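Non-structural protein NS1 (Murine minute virus, PDB 4R94) nicks viral DNA at the replication origin through its metal-dependent N-terminal nickase domain and unwinds DNA with a separate ATP-driven helicase region. Local coordinates at residues W16-S27 / T198-Y209. Sequence-based numbering, arbitrary orientation.
Sequences WLKEKSNQEVFS and TKCVLFGNMIAY
Val25 and Val201 form a hydrogen-bonded antiparallel pair where the short strand 201-202 joins strand 24-31 in the antiparallel sheet of this HUH-type nickase domain, just before helix 203-211, which bears the nucleolytic Tyr210. Val25 N reaches Val201 O and Val201 N returns to Val25 O, both at 2.9 Å, while the valine branches meet on the face where both also touch Leu131 of strand 125-134, CG2 of Val25 lying 3.6 Å from CG2 of Val201. Past Leu202, the N-cap residue, the first turn of the helix is held by the loop after helix 8-19. Phe203 N gives a nearly straight bond to Gln23 O (2.9 Å, 167°), and Gly204 N binds Lys20 O from above its carbonyl plane, on the face opposite Gln23 N. Gly204 brings the backbones close: its CA is 3.8 Å from Ser21 CA. With CG anti to the backbone N (chi1 -172°), the Phe203 ring lies between Val25, whose CG1 is near CD1, and the Lys20 chain, which runs along CD2; CZ3 of Trp16 meets its edge, the two ring planes inclined at 70°. Ile207 CD1 sits over the centre of one Phe203 face and also touches Leu17 CD2. The outer side is looser. Leu202 lies across Asn22 and Glu24 at the surface, the Asn205 N bond to Ser21 O is weak, and Asn205 OD1 is hydrogen-bonded to Tyr252 OH. Beyond the bridge, Cys200 SG stands obliquely beside the Phe26 ring, 4.0 Å from CD1, and a water accepts from Ser27 N and donates to Lys199 O, 2.8 Å from that oxygen.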
ATOM      1  N   TRP A  16      13.225  15.590  -3.045  1.00 24.30           N
ATOM      2  CA  TRP A  16      12.304  15.328  -1.948  1.00 26.78           C
ATOM      3  C   TRP A  16      12.707  14.069  -1.171  1.00 26.56           C
ATOM      4  O   TRP A  16      12.684  14.056   0.067  1.00 27.47           O
ATOM      5  CB  TRP A  16      10.878  15.206  -2.504  1.00 25.96           C
ATOM      6  CG  TRP A  16       9.763  15.103  -1.507  1.00 28.98           C
ATOM      7  CD1 TRP A  16       9.098  16.138  -0.894  1.00 30.17           C
ATOM      8  CD2 TRP A  16       9.122  13.901  -1.065  1.00 26.06           C
ATOM      9  NE1 TRP A  16       8.110  15.646  -0.079  1.00 28.26           N
ATOM     10  CE2 TRP A  16       8.102  14.277  -0.166  1.00 26.78           C
ATOM     11  CE3 TRP A  16       9.313  12.543  -1.339  1.00 22.45           C
ATOM     12  CZ2 TRP A  16       7.279  13.341   0.463  1.00 26.77           C
ATOM     13  CZ3 TRP A  16       8.500  11.621  -0.710  1.00 22.73           C
ATOM     14  CH2 TRP A  16       7.499  12.020   0.182  1.00 23.33           C
ATOM     15  N   LEU A  17      13.103  13.025  -1.895  1.00 23.66           N
ATOM     16  CA  LEU A  17      13.494  11.778  -1.250  1.00 23.17           C
ATOM     17  C   LEU A  17      14.836  11.920  -0.546  1.00 25.40           C
ATOM     18  O   LEU A  17      15.019  11.400   0.551  1.00 27.57           O
ATOM     19  CB  LEU A  17      13.556  10.632  -2.264  1.00 22.26           C
ATOM     20  CG  LEU A  17      12.234  10.203  -2.894  1.00 24.47           C
ATOM     21  CD1 LEU A  17      12.496   9.284  -4.090  1.00 24.06           C
ATOM     22  CD2 LEU A  17      11.345   9.523  -1.851  1.00 22.01           C
ATOM     23  N   LYS A  18      15.768  12.630  -1.169  1.00 24.42           N
ATOM     24  CA  LYS A  18      17.091  12.787  -0.581  1.00 26.40           C
ATOM     25  C   LYS A  18      17.024  13.584   0.722  1.00 27.80           C
ATOM     26  O   LYS A  18      17.748  13.295   1.674  1.00 27.30           O
ATOM     27  CB  LYS A  18      18.054  13.452  -1.573  1.00 27.01           C
ATOM     28  CG  LYS A  18      19.518  13.190  -1.252  1.00 33.87           C
ATOM     29  CD  LYS A  18      19.854  11.708  -1.419  1.00 31.52           C
ATOM     30  CE  LYS A  18      21.316  11.428  -1.159  1.00 35.91           C
ATOM     31  NZ  LYS A  18      21.686  10.017  -1.460  1.00 36.41           N
ATOM     32  N   GLU A  19      16.146  14.580   0.776  1.00 27.88           N
ATOM     33  CA  GLU A  19      15.946  15.330   2.009  1.00 28.93           C
ATOM     34  C   GLU A  19      15.458  14.411   3.119  1.00 28.74           C
ATOM     35  O   GLU A  19      15.665  14.685   4.299  1.00 29.87           O
ATOM     36  CB  GLU A  19      14.948  16.476   1.808  1.00 34.80           C
ATOM     37  CG  GLU A  19      15.536  17.708   1.151  1.00 43.14           C
ATOM     38  CD  GLU A  19      14.528  18.842   1.032  1.00 56.65           C
ATOM     39  OE1 GLU A  19      13.324  18.598   1.270  1.00 57.75           O
ATOM     40  OE2 GLU A  19      14.943  19.976   0.707  1.00 62.50           O
ATOM     41  N   LYS A  20      14.797  13.320   2.737  1.00 26.12           N
ATOM     42  CA  LYS A  20      14.231  12.413   3.722  1.00 25.89           C
ATOM     43  C   LYS A  20      14.984  11.085   3.754  1.00 24.65           C
ATOM     44  O   LYS A  20      14.460  10.075   4.217  1.00 24.62           O
ATOM     45  CB  LYS A  20      12.743  12.187   3.430  1.00 23.43           C
ATOM     46  CG  LYS A  20      11.920  13.457   3.501  1.00 26.48           C
ATOM     47  CD  LYS A  20      10.497  13.233   2.997  1.00 24.78           C
ATOM     48  CE  LYS A  20       9.724  14.531   2.954  1.00 32.10           C
ATOM     49  NZ  LYS A  20      10.367  15.460   1.978  1.00 37.33           N
ATOM     50  N   SER A  21      16.231  11.097   3.279  1.00 25.99           N
ATOM     51  CA  SER A  21      17.002   9.870   3.103  1.00 24.64           C
ATOM     52  C   SER A  21      17.084   9.022   4.355  1.00 27.26           C
ATOM     53  O   SER A  21      17.026   7.788   4.276  1.00 24.51           O
ATOM     54  CB  SER A  21      18.430  10.199   2.643  1.00 24.91           C
ATOM     55  OG  SER A  21      19.050  11.054   3.582  1.00 26.58           O
ATOM     56  N   ASN A  22      17.210   9.700   5.498  1.00 24.91           N
ATOM     57  CA  ASN A  22      17.477   9.066   6.780  1.00 28.57           C
ATOM     58  C   ASN A  22      16.341   9.172   7.780  1.00 29.64           C
ATOM     59  O   ASN A  22      16.543   8.991   8.982  1.00 32.94           O
ATOM     60  CB  ASN A  22      18.733   9.680   7.406  1.00 30.60           C
ATOM     61  CG  ASN A  22      19.985   9.281   6.691  1.00 35.40           C
ATOM     62  OD1 ASN A  22      20.194   9.645   5.534  1.00 33.47           O
ATOM     63  ND2 ASN A  22      20.841   8.535   7.376  1.00 40.60           N
ATOM     64  N   GLN A  23      15.145   9.477   7.307  1.00 29.15           N
ATOM     65  CA  GLN A  23      14.032   9.577   8.231  1.00 27.99           C
ATOM     66  C   GLN A  23      13.533   8.186   8.608  1.00 30.06           C
ATOM     67  O   GLN A  23      13.208   7.384   7.737  1.00 25.01           O
ATOM     68  CB  GLN A  23      12.906  10.404   7.636  1.00 29.61           C
ATOM     69  CG  GLN A  23      11.949  10.864   8.698  1.00 36.84           C
ATOM     70  CD  GLN A  23      10.522  10.703   8.281  1.00 38.23           C
ATOM     71  OE1 GLN A  23      10.195  10.823   7.098  1.00 41.54           O
ATOM     72  NE2 GLN A  23       9.653  10.414   9.244  1.00 29.00           N
ATOM     73  N   GLU A  24      13.497   7.892   9.907  1.00 28.69           N
ATOM     74  CA  GLU A  24      13.029   6.586  10.369  1.00 26.94           C
ATOM     75  C   GLU A  24      11.520   6.498  10.188  1.00 19.46           C
ATOM     76  O   GLU A  24      10.797   7.447  10.497  1.00 26.11           O
ATOM     77  CB  GLU A  24      13.409   6.338  11.836  1.00 31.47           C
ATOM     78  CG  GLU A  24      14.859   5.897  12.026  1.00 34.51           C
ATOM     79  CD  GLU A  24      15.177   5.479  13.461  1.00 38.74           C
ATOM     80  OE1 GLU A  24      15.335   6.369  14.318  1.00 42.90           O
ATOM     81  OE2 GLU A  24      15.268   4.262  13.731  1.00 39.93           O
ATOM     82  N   VAL A  25      11.065   5.374   9.637  1.00 20.69           N
ATOM     83  CA  VAL A  25       9.632   5.152   9.392  1.00 20.62           C
ATOM     84  C   VAL A  25       9.288   3.687   9.642  1.00 20.06           C
ATOM     85  O   VAL A  25      10.145   2.817   9.544  1.00 20.48           O
ATOM     86  CB  VAL A  25       9.203   5.524   7.941  1.00 19.47           C
ATOM     87  CG1 VAL A  25       9.369   7.023   7.664  1.00 22.96           C
ATOM     88  CG2 VAL A  25       9.962   4.708   6.919  1.00 20.03           C
ATOM     89  N   PHE A  26       8.023   3.412   9.947  1.00 17.48           N
ATOM     90  CA  PHE A  26       7.547   2.039   9.998  1.00 17.72           C
ATOM     91  C   PHE A  26       7.412   1.466   8.590  1.00 18.58           C
ATOM     92  O   PHE A  26       7.183   2.197   7.624  1.00 16.54           O
ATOM     93  CB  PHE A  26       6.173   1.935  10.664  1.00 16.30           C
ATOM     94  CG  PHE A  26       6.126   2.381  12.104  1.00 20.00           C
ATOM     95  CD1 PHE A  26       7.083   1.978  13.019  1.00 23.32           C
ATOM     96  CD2 PHE A  26       5.073   3.168  12.542  1.00 23.10           C
ATOM     97  CE1 PHE A  26       6.999   2.386  14.354  1.00 22.54           C
ATOM     98  CE2 PHE A  26       4.991   3.578  13.864  1.00 25.27           C
ATOM     99  CZ  PHE A  26       5.965   3.187  14.768  1.00 22.61           C
ATOM    100  N   SER A  27       7.501   0.148   8.492  1.00 16.91           N
ATOM    101  CA  SER A  27       7.235  -0.556   7.252  1.00 17.59           C
ATOM    102  C   SER A  27       6.097  -1.532   7.478  1.00 17.43           C
ATOM    103  O   SER A  27       6.189  -2.418   8.335  1.00 16.42           O
ATOM    104  CB  SER A  27       8.495  -1.289   6.774  1.00 17.17           C
ATOM    105  OG  SER A  27       8.189  -2.199   5.720  1.00 19.53           O
ATOM    106  N   THR A 198      10.185  -3.998  16.655  1.00 20.96           N
ATOM    107  CA  THR A 198       9.861  -3.237  15.455  1.00 20.72           C
ATOM    108  C   THR A 198      11.130  -2.777  14.758  1.00 22.17           C
ATOM    109  O   THR A 198      12.041  -2.261  15.419  1.00 23.28           O
ATOM    110  CB  THR A 198       9.002  -2.035  15.808  1.00 25.71           C
ATOM    111  OG1 THR A 198       7.774  -2.512  16.371  1.00 23.82           O
ATOM    112  CG2 THR A 198       8.722  -1.176  14.567  1.00 21.73           C
ATOM    113  N   LYS A 199      11.195  -2.977  13.440  1.00 19.42           N
ATOM    114  CA  LYS A 199      12.363  -2.554  12.654  1.00 18.94           C
ATOM    115  C   LYS A 199      11.998  -1.368  11.765  1.00 22.81           C
ATOM    116  O   LYS A 199      11.385  -1.539  10.709  1.00 21.49           O
ATOM    117  CB  LYS A 199      12.888  -3.711  11.794  1.00 19.77           C
ATOM    118  CG  LYS A 199      14.149  -3.381  10.964  1.00 21.64           C
ATOM    119  CD  LYS A 199      14.688  -4.625  10.288  1.00 24.59           C
ATOM    120  CE  LYS A 199      15.863  -4.282   9.376  1.00 29.39           C
ATOM    121  NZ  LYS A 199      16.205  -5.437   8.513  1.00 33.42           N
ATOM    122  N   CYS A 200      12.370  -0.169  12.186  1.00 21.06           N
ATOM    123  CA  CYS A 200      12.139   0.996  11.356  1.00 20.88           C
ATOM    124  C   CYS A 200      13.096   0.958  10.173  1.00 26.14           C
ATOM    125  O   CYS A 200      14.186   0.361  10.243  1.00 25.22           O
ATOM    126  CB  CYS A 200      12.296   2.277  12.167  1.00 22.03           C
ATOM    127  SG  CYS A 200      11.043   2.429  13.470  1.00 31.46           S
ATOM    128  N   VAL A 201      12.675   1.555   9.069  1.00 21.28           N
ATOM    129  CA  VAL A 201      13.536   1.638   7.905  1.00 22.40           C
ATOM    130  C   VAL A 201      13.783   3.093   7.580  1.00 21.25           C
ATOM    131  O   VAL A 201      13.133   3.981   8.141  1.00 21.01           O
ATOM    132  CB  VAL A 201      12.938   0.909   6.690  1.00 24.07           C
ATOM    133  CG1 VAL A 201      12.695  -0.558   7.020  1.00 27.36           C
ATOM    134  CG2 VAL A 201      11.642   1.570   6.247  1.00 21.44           C
ATOM    135  N   LEU A 202      14.742   3.339   6.693  1.00 21.19           N
ATOM    136  CA  LEU A 202      15.063   4.697   6.281  1.00 21.38           C
ATOM    137  C   LEU A 202      14.281   5.048   5.013  1.00 21.08           C
ATOM    138  O   LEU A 202      14.478   4.429   3.952  1.00 21.62           O
ATOM    139  CB  LEU A 202      16.580   4.854   6.060  1.00 22.74           C
ATOM    140  CG  LEU A 202      17.455   4.718   7.312  1.00 29.01           C
ATOM    141  CD1 LEU A 202      18.879   5.172   6.994  1.00 29.77           C
ATOM    142  CD2 LEU A 202      16.912   5.486   8.494  1.00 25.93           C
ATOM    143  N   PHE A 203      13.411   6.052   5.142  1.00 21.52           N
ATOM    144  CA  PHE A 203      12.411   6.405   4.140  1.00 21.52           C
ATOM    145  C   PHE A 203      12.975   6.627   2.732  1.00 20.77           C
ATOM    146  O   PHE A 203      12.689   5.863   1.816  1.00 19.11           O
ATOM    147  CB  PHE A 203      11.666   7.650   4.616  1.00 20.40           C
ATOM    148  CG  PHE A 203      10.473   8.023   3.780  1.00 19.83           C
ATOM    149  CD1 PHE A 203       9.268   7.341   3.909  1.00 20.41           C
ATOM    150  CD2 PHE A 203      10.537   9.113   2.923  1.00 20.11           C
ATOM    151  CE1 PHE A 203       8.149   7.717   3.159  1.00 19.29           C
ATOM    152  CE2 PHE A 203       9.424   9.500   2.175  1.00 19.48           C
ATOM    153  CZ  PHE A 203       8.230   8.796   2.288  1.00 18.87           C
ATOM    154  N   GLY A 204      13.770   7.678   2.557  1.00 20.12           N
ATOM    155  CA  GLY A 204      14.304   7.994   1.242  1.00 21.84           C
ATOM    156  C   GLY A 204      15.137   6.868   0.650  1.00 19.96           C
ATOM    157  O   GLY A 204      14.991   6.537  -0.522  1.00 19.43           O
ATOM    158  N   ASN A 205      15.991   6.259   1.464  1.00 21.09           N
ATOM    159  CA  ASN A 205      16.857   5.213   0.939  1.00 17.88           C
ATOM    160  C   ASN A 205      16.090   3.992   0.460  1.00 17.88           C
ATOM    161  O   ASN A 205      16.375   3.465  -0.608  1.00 20.96           O
ATOM    162  CB  ASN A 205      17.898   4.790   1.978  1.00 22.66           C
ATOM    163  CG  ASN A 205      18.931   5.863   2.230  1.00 26.02           C
ATOM    164  OD1 ASN A 205      19.023   6.854   1.491  1.00 22.74           O
ATOM    165  ND2 ASN A 205      19.716   5.681   3.290  1.00 26.43           N
ATOM    166  N   MET A 206      15.115   3.545   1.248  1.00 20.04           N
ATOM    167  CA  MET A 206      14.319   2.387   0.869  1.00 18.88           C
ATOM    168  C   MET A 206      13.534   2.649  -0.422  1.00 17.43           C
ATOM    169  O   MET A 206      13.407   1.769  -1.266  1.00 18.26           O
ATOM    170  CB  MET A 206      13.354   1.990   1.997  1.00 19.01           C
ATOM    171  CG  MET A 206      12.576   0.718   1.701  1.00 22.66           C
ATOM    172  SD  MET A 206      13.639  -0.744   1.648  1.00 29.20           S
ATOM    173  CE  MET A 206      14.394  -0.561   3.246  1.00 21.74           C
ATOM    174  N   ILE A 207      12.995   3.858  -0.574  1.00 17.06           N
ATOM    175  CA  ILE A 207      12.268   4.161  -1.794  1.00 18.29           C
ATOM    176  C   ILE A 207      13.218   4.175  -3.014  1.00 18.40           C
ATOM    177  O   ILE A 207      12.975   3.477  -4.001  1.00 19.24           O
ATOM    178  CB  ILE A 207      11.511   5.494  -1.647  1.00 18.86           C
ATOM    179  CG1 ILE A 207      10.484   5.344  -0.516  1.00 16.47           C
ATOM    180  CG2 ILE A 207      10.869   5.887  -2.984  1.00 16.82           C
ATOM    181  CD1 ILE A 207       9.823   6.654  -0.084  1.00 18.49           C
ATOM    182  N   ALA A 208      14.322   4.910  -2.922  1.00 17.82           N
ATOM    183  CA  ALA A 208      15.211   5.089  -4.066  1.00 22.15           C
ATOM    184  C   ALA A 208      15.966   3.813  -4.429  1.00 19.38           C
ATOM    185  O   ALA A 208      16.089   3.463  -5.605  1.00 20.96           O
ATOM    186  CB  ALA A 208      16.201   6.209  -3.784  1.00 22.72           C
ATOM    187  N   TYR A 209      16.466   3.116  -3.413  1.00 20.42           N
ATOM    188  CA  TYR A 209      17.321   1.957  -3.650  1.00 20.19           C
ATOM    189  C   TYR A 209      16.561   0.642  -3.758  1.00 21.07           C
ATOM    190  O   TYR A 209      17.152  -0.390  -4.078  1.00 21.08           O
ATOM    191  CB  TYR A 209      18.359   1.839  -2.534  1.00 18.95           C
ATOM    192  CG  TYR A 209      19.303   3.008  -2.434  1.00 21.03           C
ATOM    193  CD1 TYR A 209      19.881   3.555  -3.577  1.00 22.99           C
ATOM    194  CD2 TYR A 209      19.621   3.563  -1.203  1.00 23.38           C
ATOM    195  CE1 TYR A 209      20.749   4.631  -3.488  1.00 26.24           C
ATOM    196  CE2 TYR A 209      20.497   4.632  -1.101  1.00 27.50           C
ATOM    197  CZ  TYR A 209      21.053   5.164  -2.252  1.00 29.28           C
ATOM    198  OH  TYR A 209      21.927   6.234  -2.161  1.00 32.54           O
TER
HETATM  199  O   HOH W   1       8.563  -1.360  10.760  1.00 20.28           O